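Long-range contacts in branched-chain alpha-ketoacid decarboxylase (Lactococcus lactis, PDB 2VBF), which probably decarboxylates branched-chain and aromatic alpha-keto acids to aldehydes, using thiamine diphosphate and magnesium as cofactors: residues I67-E72 with L462-R467; P231-G236 with L300-K305; I259-F264 with L277-G282. All coordinates share one frame; numbering follows the deposited sequence.

Contact 1: residues I67-E72 with L462-R467. With TPP (thiamine diphosphate), chain D.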
loop_
_atom_site.group_PDB
_atom_site.type_symbol
_atom_site.label_atom_id
_atom_site.label_comp_id
_atom_site.label_asym_id
_atom_site.label_seq_id
_atom_site.Cartn_x
_atom_site.Cartn_y
_atom_site.Cartn_z
ATOM N N ILE A 67 7.216 -17.613 -1.690
ATOM C CA ILE A 67 7.867 -16.604 -2.512
ATOM C C ILE A 67 7.634 -15.250 -1.846
ATOM O O ILE A 67 6.592 -14.624 -2.037
ATOM C CB ILE A 67 7.374 -16.647 -3.960
ATOM C CG1 ILE A 67 7.628 -18.054 -4.538
ATOM C CG2 ILE A 67 8.086 -15.587 -4.809
ATOM C CD1 ILE A 67 7.402 -18.179 -6.012
ATOM N N GLY A 68 8.616 -14.818 -1.060
ATOM C CA GLY A 68 8.466 -13.613 -0.240
ATOM C C GLY A 68 8.602 -12.391 -1.108
ATOM O O GLY A 68 9.468 -12.352 -1.981
ATOM N N ASN A 69 7.734 -11.403 -0.875
ATOM C CA ASN A 69 7.759 -10.118 -1.584
ATOM C C ASN A 69 8.480 -9.034 -0.769
ATOM O O ASN A 69 8.681 -9.191 0.434
ATOM C CB ASN A 69 6.319 -9.675 -1.831
ATOM C CG ASN A 69 5.594 -10.608 -2.762
ATOM O OD1 ASN A 69 4.890 -11.507 -2.329
ATOM N ND2 ASN A 69 5.807 -10.432 -4.062
ATOM N N ALA A 70 8.838 -7.926 -1.433
ATOM C CA ALA A 70 9.420 -6.776 -0.742
ATOM C C ALA A 70 8.359 -6.092 0.138
ATOM O O ALA A 70 8.639 -5.763 1.300
ATOM C CB ALA A 70 10.019 -5.797 -1.752
ATOM N N ASN A 71 7.152 -5.882 -0.401
ATOM C CA ASN A 71 6.042 -5.340 0.378
ATOM C C ASN A 71 4.707 -6.048 0.133
ATOM O O ASN A 71 4.543 -6.818 -0.830
ATOM C CB ASN A 71 5.918 -3.804 0.261
ATOM C CG ASN A 71 5.473 -3.312 -1.105
ATOM O OD1 ASN A 71 4.633 -3.908 -1.782
ATOM N ND2 ASN A 71 6.002 -2.150 -1.491
ATOM N N GLU A 72 3.754 -5.769 1.014
ATOM C CA GLU A 72 2.449 -6.445 0.984
ATOM C C GLU A 72 1.525 -6.018 -0.150
ATOM O O GLU A 72 0.755 -6.839 -0.675
ATOM C CB GLU A 72 1.725 -6.300 2.321
ATOM C CG GLU A 72 2.409 -7.046 3.445
ATOM C CD GLU A 72 3.491 -6.237 4.162
ATOM O OE1 GLU A 72 3.910 -5.150 3.682
ATOM O OE2 GLU A 72 3.931 -6.705 5.233
ATOM N N LEU A 462 11.466 -6.187 -8.407
ATOM C CA LEU A 462 12.636 -6.539 -9.210
ATOM C C LEU A 462 13.529 -7.546 -8.452
ATOM O O LEU A 462 14.028 -8.494 -9.050
ATOM C CB LEU A 462 13.405 -5.261 -9.574
ATOM C CG LEU A 462 14.388 -5.184 -10.736
ATOM C CD1 LEU A 462 13.993 -6.034 -11.919
ATOM C CD2 LEU A 462 14.531 -3.715 -11.147
ATOM N N GLY A 463 13.709 -7.374 -7.141
ATOM C CA GLY A 463 14.501 -8.314 -6.345
ATOM C C GLY A 463 13.997 -9.746 -6.439
ATOM O O GLY A 463 14.763 -10.678 -6.692
ATOM N N LEU A 464 12.695 -9.916 -6.229
ATOM C CA LEU A 464 12.044 -11.208 -6.375
ATOM C C LEU A 464 12.270 -11.820 -7.755
ATOM O O LEU A 464 12.556 -13.008 -7.871
ATOM C CB LEU A 464 10.544 -11.044 -6.097
ATOM C CG LEU A 464 9.632 -12.265 -6.247
ATOM C CD1 LEU A 464 8.336 -12.060 -5.441
ATOM C CD2 LEU A 464 9.311 -12.571 -7.707
ATOM N N SER A 465 12.127 -11.015 -8.805
ATOM C CA SER A 465 12.244 -11.536 -10.167
ATOM C C SER A 465 13.638 -12.135 -10.394
ATOM O O SER A 465 13.782 -13.138 -11.088
ATOM C CB SER A 465 11.914 -10.464 -11.221
ATOM O OG SER A 465 12.926 -9.481 -11.343
ATOM N N ILE A 466 14.637 -11.523 -9.777
ATOM C CA ILE A 466 16.032 -11.937 -9.906
ATOM C C ILE A 466 16.262 -13.208 -9.107
ATOM O O ILE A 466 16.788 -14.205 -9.641
ATOM C CB ILE A 466 16.978 -10.804 -9.426
ATOM C CG1 ILE A 466 16.880 -9.611 -10.394
ATOM C CG2 ILE A 466 18.422 -11.290 -9.333
ATOM C CD1 ILE A 466 17.433 -8.297 -9.856
ATOM N N ARG A 467 15.827 -13.198 -7.849
ATOM C CA ARG A 467 15.953 -14.365 -6.979
ATOM C C ARG A 467 15.268 -15.602 -7.558
ATOM O O ARG A 467 15.834 -16.694 -7.512
ATOM C CB ARG A 467 15.383 -14.088 -5.581
ATOM C CG ARG A 467 15.525 -15.255 -4.611
ATOM C CD ARG A 467 14.782 -14.997 -3.312
ATOM N NE ARG A 467 13.342 -14.942 -3.577
ATOM C CZ ARG A 467 12.467 -14.125 -2.996
ATOM N NH1 ARG A 467 12.841 -13.233 -2.085
ATOM N NH2 ARG A 467 11.191 -14.189 -3.370
HETATM N "N1'" TPP D . 5.355 -5.861 7.320
HETATM C "C2'" TPP D . 5.100 -4.580 7.761
HETATM C CM2 TPP D . 4.423 -3.605 6.850
HETATM N "N3'" TPP D . 5.464 -4.232 9.029
HETATM C "C4'" TPP D . 6.091 -5.136 9.867
HETATM N "N4'" TPP D . 6.377 -4.726 11.097
HETATM C "C5'" TPP D . 6.378 -6.434 9.422
HETATM C "C6'" TPP D . 6.002 -6.780 8.127
HETATM C "C7'" TPP D . 7.097 -7.440 10.326
HETATM N N3 TPP D . 8.493 -7.074 10.591
HETATM C C2 TPP D . 8.964 -6.386 11.706
HETATM S S1 TPP D . 10.558 -6.106 11.756
HETATM C C5 TPP D . 10.722 -6.875 10.346
HETATM C C4 TPP D . 9.543 -7.380 9.789
HETATM C CM4 TPP D . 9.434 -8.137 8.490
HETATM C C6 TPP D . 12.120 -6.990 9.803
HETATM C C7 TPP D . 12.775 -5.655 9.461
HETATM O O7 TPP D . 14.023 -6.002 8.885
HETATM P PA TPP D . 15.216 -4.935 8.693
HETATM O O1A TPP D . 14.571 -3.661 8.169
HETATM O O2A TPP D . 16.199 -5.540 7.720
HETATM O O3A TPP D . 15.766 -4.663 10.168
HETATM P PB TPP D . 16.994 -5.402 10.935
HETATM O O1B TPP D . 16.390 -5.989 12.175
HETATM O O2B TPP D . 18.002 -4.339 11.245
HETATM O O3B TPP D . 17.576 -6.427 10.000
HETATM O O HOH W 1 11.352 -10.278 -2.235
#
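Leu464 lies across Ile67 and alongside Asn69, touching both through its CD1 methyl, 3.6 Å from Ile67 CG2 and 3.3 Å from Asn69 ND2. Its CG stands anti to the backbone N (chi1 177°), which extends the leucine from helix 462-467 toward the end of strand 65-68, where it crosses the isoleucine at about a right angle. Asn69 spends its amide elsewhere, OD1 on Gly45 N and ND2 on Glu461, so what it offers Leu464 is packing. Arg467, next on this side of the helix, is long enough to reach a main-chain carbonyl: bent at chi3 (66°), it brings NH2 to Gly68 O, 2.9 Å away. That bond is nearly straight, 171° at the hydrogen, and lies in both the guanidinium and the carbonyl plane, on a lone pair. A water 2.8 Å from Gly68 O donates to the same oxygen and accepts weakly from Arg467 NH1. Beyond the N-cap Asn71, Glu72 brings OE2 to 2.7 Å from N1' of thiamine diphosphate, a cofactor that Ser454 and Thr483 of the second subunit also bind. A cofactor held between the N-terminal domain of one subunit and the C-terminal domain of another is characteristic of thiamine diphosphate enzymes.

Contact 2: residues P231-G236 with L300-K305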
loop_
_atom_site.group_PDB
_atom_site.type_symbol
_atom_site.label_atom_id
_atom_site.label_comp_id
_atom_site.label_asym_id
_atom_site.label_seq_id
_atom_site.Cartn_x
_atom_site.Cartn_y
_atom_site.Cartn_z
ATOM N N PRO A 231 -25.843 -13.858 -35.197
ATOM C CA PRO A 231 -25.580 -13.877 -33.766
ATOM C C PRO A 231 -24.207 -13.304 -33.453
ATOM O O PRO A 231 -23.309 -13.338 -34.298
ATOM C CB PRO A 231 -25.603 -15.369 -33.435
ATOM C CG PRO A 231 -25.075 -16.015 -34.663
ATOM C CD PRO A 231 -25.658 -15.190 -35.804
ATOM N N VAL A 232 -24.033 -12.794 -32.239
ATOM C CA VAL A 232 -22.704 -12.435 -31.759
ATOM C C VAL A 232 -22.600 -12.826 -30.284
ATOM O O VAL A 232 -23.552 -12.673 -29.506
ATOM C CB VAL A 232 -22.377 -10.926 -31.978
ATOM C CG1 VAL A 232 -23.191 -10.045 -31.042
ATOM C CG2 VAL A 232 -20.855 -10.656 -31.793
ATOM N N VAL A 233 -21.453 -13.398 -29.926
ATOM C CA VAL A 233 -21.132 -13.720 -28.542
ATOM C C VAL A 233 -20.194 -12.635 -28.027
ATOM O O VAL A 233 -19.281 -12.209 -28.733
ATOM C CB VAL A 233 -20.441 -15.090 -28.426
ATOM C CG1 VAL A 233 -20.156 -15.437 -26.948
ATOM C CG2 VAL A 233 -21.294 -16.163 -29.076
ATOM N N ILE A 234 -20.438 -12.155 -26.812
ATOM C CA ILE A 234 -19.502 -11.251 -26.159
ATOM C C ILE A 234 -19.031 -11.942 -24.872
ATOM O O ILE A 234 -19.847 -12.252 -23.999
ATOM C CB ILE A 234 -20.132 -9.862 -25.835
ATOM C CG1 ILE A 234 -20.852 -9.280 -27.060
ATOM C CG2 ILE A 234 -19.054 -8.901 -25.298
ATOM C CD1 ILE A 234 -21.482 -7.908 -26.819
ATOM N N ALA A 235 -17.729 -12.219 -24.770
ATOM C CA ALA A 235 -17.157 -12.861 -23.581
ATOM C C ALA A 235 -16.433 -11.813 -22.730
ATOM O O ALA A 235 -15.834 -10.879 -23.263
ATOM C CB ALA A 235 -16.216 -13.984 -23.964
ATOM N N GLY A 236 -16.503 -11.973 -21.409
ATOM C CA GLY A 236 -15.915 -11.017 -20.482
ATOM C C GLY A 236 -15.095 -11.649 -19.375
ATOM O O GLY A 236 -14.788 -12.847 -19.406
ATOM N N LEU A 300 -25.389 -12.944 -27.162
ATOM C CA LEU A 300 -25.123 -13.753 -25.967
ATOM C C LEU A 300 -23.904 -13.168 -25.242
ATOM O O LEU A 300 -22.774 -13.226 -25.771
ATOM C CB LEU A 300 -24.851 -15.204 -26.359
ATOM C CG LEU A 300 -24.503 -16.216 -25.259
ATOM C CD1 LEU A 300 -25.678 -16.369 -24.281
ATOM C CD2 LEU A 300 -24.118 -17.569 -25.851
ATOM N N MET A 301 -24.125 -12.575 -24.064
ATOM C CA MET A 301 -23.012 -12.087 -23.234
ATOM C C MET A 301 -22.696 -13.096 -22.137
ATOM O O MET A 301 -23.592 -13.530 -21.392
ATOM C CB MET A 301 -23.312 -10.729 -22.592
ATOM C CG MET A 301 -23.646 -9.630 -23.583
ATOM S SD MET A 301 -23.067 -7.992 -23.057
ATOM C CE MET A 301 -23.786 -7.798 -21.424
ATOM N N LEU A 302 -21.423 -13.466 -22.042
ATOM C CA LEU A 302 -20.951 -14.431 -21.055
ATOM C C LEU A 302 -19.930 -13.760 -20.151
ATOM O O LEU A 302 -18.797 -13.528 -20.558
ATOM C CB LEU A 302 -20.302 -15.624 -21.744
ATOM C CG LEU A 302 -21.182 -16.360 -22.750
ATOM C CD1 LEU A 302 -20.404 -17.482 -23.413
ATOM C CD2 LEU A 302 -22.407 -16.897 -22.068
ATOM N N GLY A 303 -20.348 -13.446 -18.932
ATOM C CA GLY A 303 -19.446 -12.906 -17.919
ATOM C C GLY A 303 -18.914 -11.509 -18.164
ATOM O O GLY A 303 -17.780 -11.201 -17.790
ATOM N N VAL A 304 -19.739 -10.668 -18.776
ATOM C CA VAL A 304 -19.362 -9.312 -19.179
ATOM C C VAL A 304 -19.856 -8.251 -18.188
ATOM O O VAL A 304 -20.967 -8.350 -17.678
ATOM C CB VAL A 304 -19.950 -9.005 -20.566
ATOM C CG1 VAL A 304 -19.739 -7.542 -20.940
ATOM C CG2 VAL A 304 -19.341 -9.934 -21.607
ATOM N N LYS A 305 -19.040 -7.232 -17.930
ATOM C CA LYS A 305 -19.524 -6.045 -17.247
ATOM C C LYS A 305 -19.107 -4.829 -18.046
ATOM O O LYS A 305 -17.941 -4.693 -18.404
ATOM C CB LYS A 305 -19.044 -5.939 -15.795
ATOM C CG LYS A 305 -19.656 -6.996 -14.879
ATOM C CD LYS A 305 -19.353 -6.732 -13.412
ATOM C CE LYS A 305 -20.042 -7.738 -12.502
ATOM N NZ LYS A 305 -19.753 -7.514 -11.053
#
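The flat groups here are peptides: those of Val232 to Gly236 and of Leu300 to Leu302 join through their N-H and C=O groups, while Val233, Ala235, Leu300 and Leu302 put side chains on one face of the sheet and Ile234 and Met301 on the other. This is the central parallel pair of a Rossmann-like sheet, where strands 231-235 and 298-302 run side by side, 15° apart. Four backbone bonds alternate across it. Leu300 N donates to Val232 O, Ile234 N to Leu300 O and Leu302 N to Ile234 O, the last two at 2.8 Å. Gly236 N to Leu302 O is the most bent, 144° at the hydrogen. Branched and long apolar residues suit a sheet buried on both faces. Met301, bent at chi2 and chi3 (-54°), lays SD beside Ile234 CD1, 4.1 Å away, while on the other face Val233 CG1 meets Leu302 CD1. Past the strand ends, Gly303 turns with a positive phi, and Val304 folds back to set CG2 3.8 Å from Ile234 CG2, the branch anti to the isoleucine's backbone N. Gly236 suits its place because a CB there would run into Gly303 O and Val304 CA; its own carbonyl carbon, Gly236 C, already lies 3.1 Å from Gly303 O.

Contact 3: residues I259-F264 with L277-G282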
loop_
_atom_site.group_PDB
_atom_site.type_symbol
_atom_site.label_atom_id
_atom_site.label_comp_id
_atom_site.label_asym_id
_atom_site.label_seq_id
_atom_site.Cartn_x
_atom_site.Cartn_y
_atom_site.Cartn_z
ATOM N N ILE A 259 -17.565 -13.763 -32.432
ATOM C CA ILE A 259 -17.286 -13.421 -31.034
ATOM C C ILE A 259 -16.383 -12.197 -30.902
ATOM O O ILE A 259 -15.449 -11.987 -31.683
ATOM C CB ILE A 259 -16.674 -14.622 -30.242
ATOM C CG1 ILE A 259 -16.456 -14.254 -28.757
ATOM C CG2 ILE A 259 -15.354 -15.086 -30.869
ATOM C CD1 ILE A 259 -16.400 -15.437 -27.823
ATOM N N THR A 260 -16.709 -11.395 -29.895
ATOM C CA THR A 260 -15.921 -10.246 -29.499
ATOM C C THR A 260 -15.744 -10.303 -27.978
ATOM O O THR A 260 -16.429 -11.065 -27.299
ATOM C CB THR A 260 -16.610 -8.929 -29.961
ATOM O OG1 THR A 260 -15.773 -7.807 -29.671
ATOM C CG2 THR A 260 -17.996 -8.749 -29.333
ATOM N N THR A 261 -14.775 -9.549 -27.468
ATOM C CA THR A 261 -14.664 -9.271 -26.041
ATOM C C THR A 261 -14.503 -7.770 -25.857
ATOM O O THR A 261 -14.135 -7.042 -26.788
ATOM C CB THR A 261 -13.463 -9.998 -25.361
ATOM O OG1 THR A 261 -12.234 -9.336 -25.692
ATOM C CG2 THR A 261 -13.386 -11.465 -25.789
ATOM N N LEU A 262 -14.785 -7.303 -24.651
ATOM C CA LEU A 262 -14.380 -5.953 -24.258
ATOM C C LEU A 262 -12.886 -6.013 -23.944
ATOM O O LEU A 262 -12.282 -7.095 -23.914
ATOM C CB LEU A 262 -15.158 -5.491 -23.019
ATOM C CG LEU A 262 -16.685 -5.589 -23.042
ATOM C CD1 LEU A 262 -17.243 -4.974 -21.764
ATOM C CD2 LEU A 262 -17.272 -4.921 -24.265
ATOM N N ASN A 263 -12.278 -4.866 -23.660
ATOM C CA ASN A 263 -10.907 -4.879 -23.149
ATOM C C ASN A 263 -10.854 -5.343 -21.673
ATOM O O ASN A 263 -9.782 -5.680 -21.170
ATOM C CB ASN A 263 -10.203 -3.536 -23.382
ATOM C CG ASN A 263 -10.850 -2.377 -22.638
ATOM O OD1 ASN A 263 -11.367 -2.536 -21.527
ATOM N ND2 ASN A 263 -10.799 -1.195 -23.243
ATOM N N PHE A 264 -12.020 -5.366 -21.021
ATOM C CA PHE A 264 -12.213 -5.912 -19.668
ATOM C C PHE A 264 -12.650 -7.355 -19.893
ATOM O O PHE A 264 -13.804 -7.619 -20.214
ATOM C CB PHE A 264 -13.302 -5.115 -18.948
ATOM C CG PHE A 264 -13.571 -5.509 -17.507
ATOM C CD1 PHE A 264 -12.632 -6.163 -16.715
ATOM C CD2 PHE A 264 -14.775 -5.130 -16.929
ATOM C CE1 PHE A 264 -12.916 -6.457 -15.367
ATOM C CE2 PHE A 264 -15.075 -5.418 -15.599
ATOM C CZ PHE A 264 -14.149 -6.088 -14.817
ATOM N N LEU A 277 -13.746 -11.262 -33.806
ATOM C CA LEU A 277 -13.893 -10.008 -34.546
ATOM C C LEU A 277 -12.861 -8.946 -34.144
ATOM O O LEU A 277 -12.408 -8.171 -34.974
ATOM C CB LEU A 277 -15.311 -9.433 -34.352
ATOM C CG LEU A 277 -16.493 -10.302 -34.807
ATOM C CD1 LEU A 277 -17.844 -9.668 -34.437
ATOM C CD2 LEU A 277 -16.427 -10.563 -36.307
ATOM N N GLY A 278 -12.478 -8.935 -32.873
ATOM C CA GLY A 278 -11.717 -7.839 -32.303
ATOM C C GLY A 278 -12.347 -7.417 -30.988
ATOM O O GLY A 278 -13.249 -8.090 -30.461
ATOM N N ILE A 279 -11.858 -6.302 -30.460
ATOM C CA ILE A 279 -12.331 -5.745 -29.206
ATOM C C ILE A 279 -13.431 -4.705 -29.443
ATOM O O ILE A 279 -13.229 -3.723 -30.171
ATOM C CB ILE A 279 -11.180 -5.059 -28.449
ATOM C CG1 ILE A 279 -10.048 -6.045 -28.183
ATOM C CG2 ILE A 279 -11.684 -4.414 -27.161
ATOM C CD1 ILE A 279 -10.414 -7.210 -27.272
ATOM N N TYR A 280 -14.596 -4.944 -28.846
ATOM C CA TYR A 280 -15.683 -3.980 -28.879
ATOM C C TYR A 280 -15.443 -2.957 -27.774
ATOM O O TYR A 280 -15.349 -3.321 -26.606
ATOM C CB TYR A 280 -17.020 -4.672 -28.665
ATOM C CG TYR A 280 -18.211 -3.744 -28.750
ATOM C CD1 TYR A 280 -18.492 -3.032 -29.917
ATOM C CD2 TYR A 280 -19.063 -3.581 -27.671
ATOM C CE1 TYR A 280 -19.602 -2.191 -30.004
ATOM C CE2 TYR A 280 -20.172 -2.742 -27.748
ATOM C CZ TYR A 280 -20.433 -2.048 -28.915
ATOM O OH TYR A 280 -21.529 -1.206 -28.986
ATOM N N ASN A 281 -15.346 -1.686 -28.147
ATOM C CA ASN A 281 -15.153 -0.609 -27.178
ATOM C C ASN A 281 -16.048 0.581 -27.518
ATOM O O ASN A 281 -15.571 1.693 -27.720
ATOM C CB ASN A 281 -13.676 -0.220 -27.137
ATOM C CG ASN A 281 -13.302 0.641 -25.930
ATOM O OD1 ASN A 281 -14.030 0.729 -24.941
ATOM N ND2 ASN A 281 -12.132 1.272 -26.013
ATOM N N GLY A 282 -17.352 0.323 -27.569
ATOM C CA GLY A 282 -18.341 1.347 -27.894
ATOM C C GLY A 282 -18.006 2.083 -29.178
ATOM O O GLY A 282 -17.564 1.477 -30.159
HETATM O O HOH W 2 -13.610 -2.629 -24.578
#
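A short parallel strand pair at the rim of the central domain's sheet brings Ile259, Thr260 and Thr261 against Leu277, Gly278 and Ile279. Leu277 N donates to Ile259 O over 2.8 Å, and farther along Tyr280 N donates to Thr261 O at 3.0 Å. Between these two backbone bonds a side chain adds a third link: Thr260 OG1 donates to Gly278 O at 2.7 Å, from 34° out of the carbonyl plane. Threonine suits this spot because its hydroxyl, which stands anti to the backbone N (chi1 -175°), reaches across to the neighbouring strand. Gly278 adopts backbone angles at which a side chain would jam against the preceding carbonyl.

Within the Rossmann-like fold, strand 276-279 is an outermost strand of the sheet, and helix 287-295 packs over the face that holds Thr260, with Leu289 and Phe292 also reaching Leu277. Thr261 OG1 lies between its own backbone N and carbonyl carbon (chi1 76°) and donates to Leu262 O of the same segment, and Ile279 CD1 presses on that hydroxyl oxygen at 3.2 Å. Leu262 lies alongside Tyr280, its CD2 at the ring edge, 4.1 Å from Tyr280 CD2. Tyr280 OH is hydrogen-bonded to Glu294 OE2 and His317 N, while Gly282 N sits over the centre of one ring face. Where the strands give way to loops, a water bridges the two segments: it accepts from Asn263 N and donates to Tyr280 O, 2.8 Å from each.

Contacts 2 and 3 belong to one sheet and meet directly: strand 231-235 of contact 2 neighbours strand 259-261 of contact 3, with Val233 O 2.9 Å from Thr260 N. Contact 2, in the middle of that sheet, relies on regular backbone bonds and apolar side chains; contact 3, at its rim, adds a threonine hydroxyl and, beyond the strands, a water. Every touching residue is buried in contact 2, and all but Ile279 in contact 3, whereas contact 1 has both Gly68 and Arg467 partly exposed. Contact 1 lies on the opposite side of the chain's centre, about 37 Å from contact 2 centre to centre, and joins a strand end to a helix of a different domain through side-chain reach.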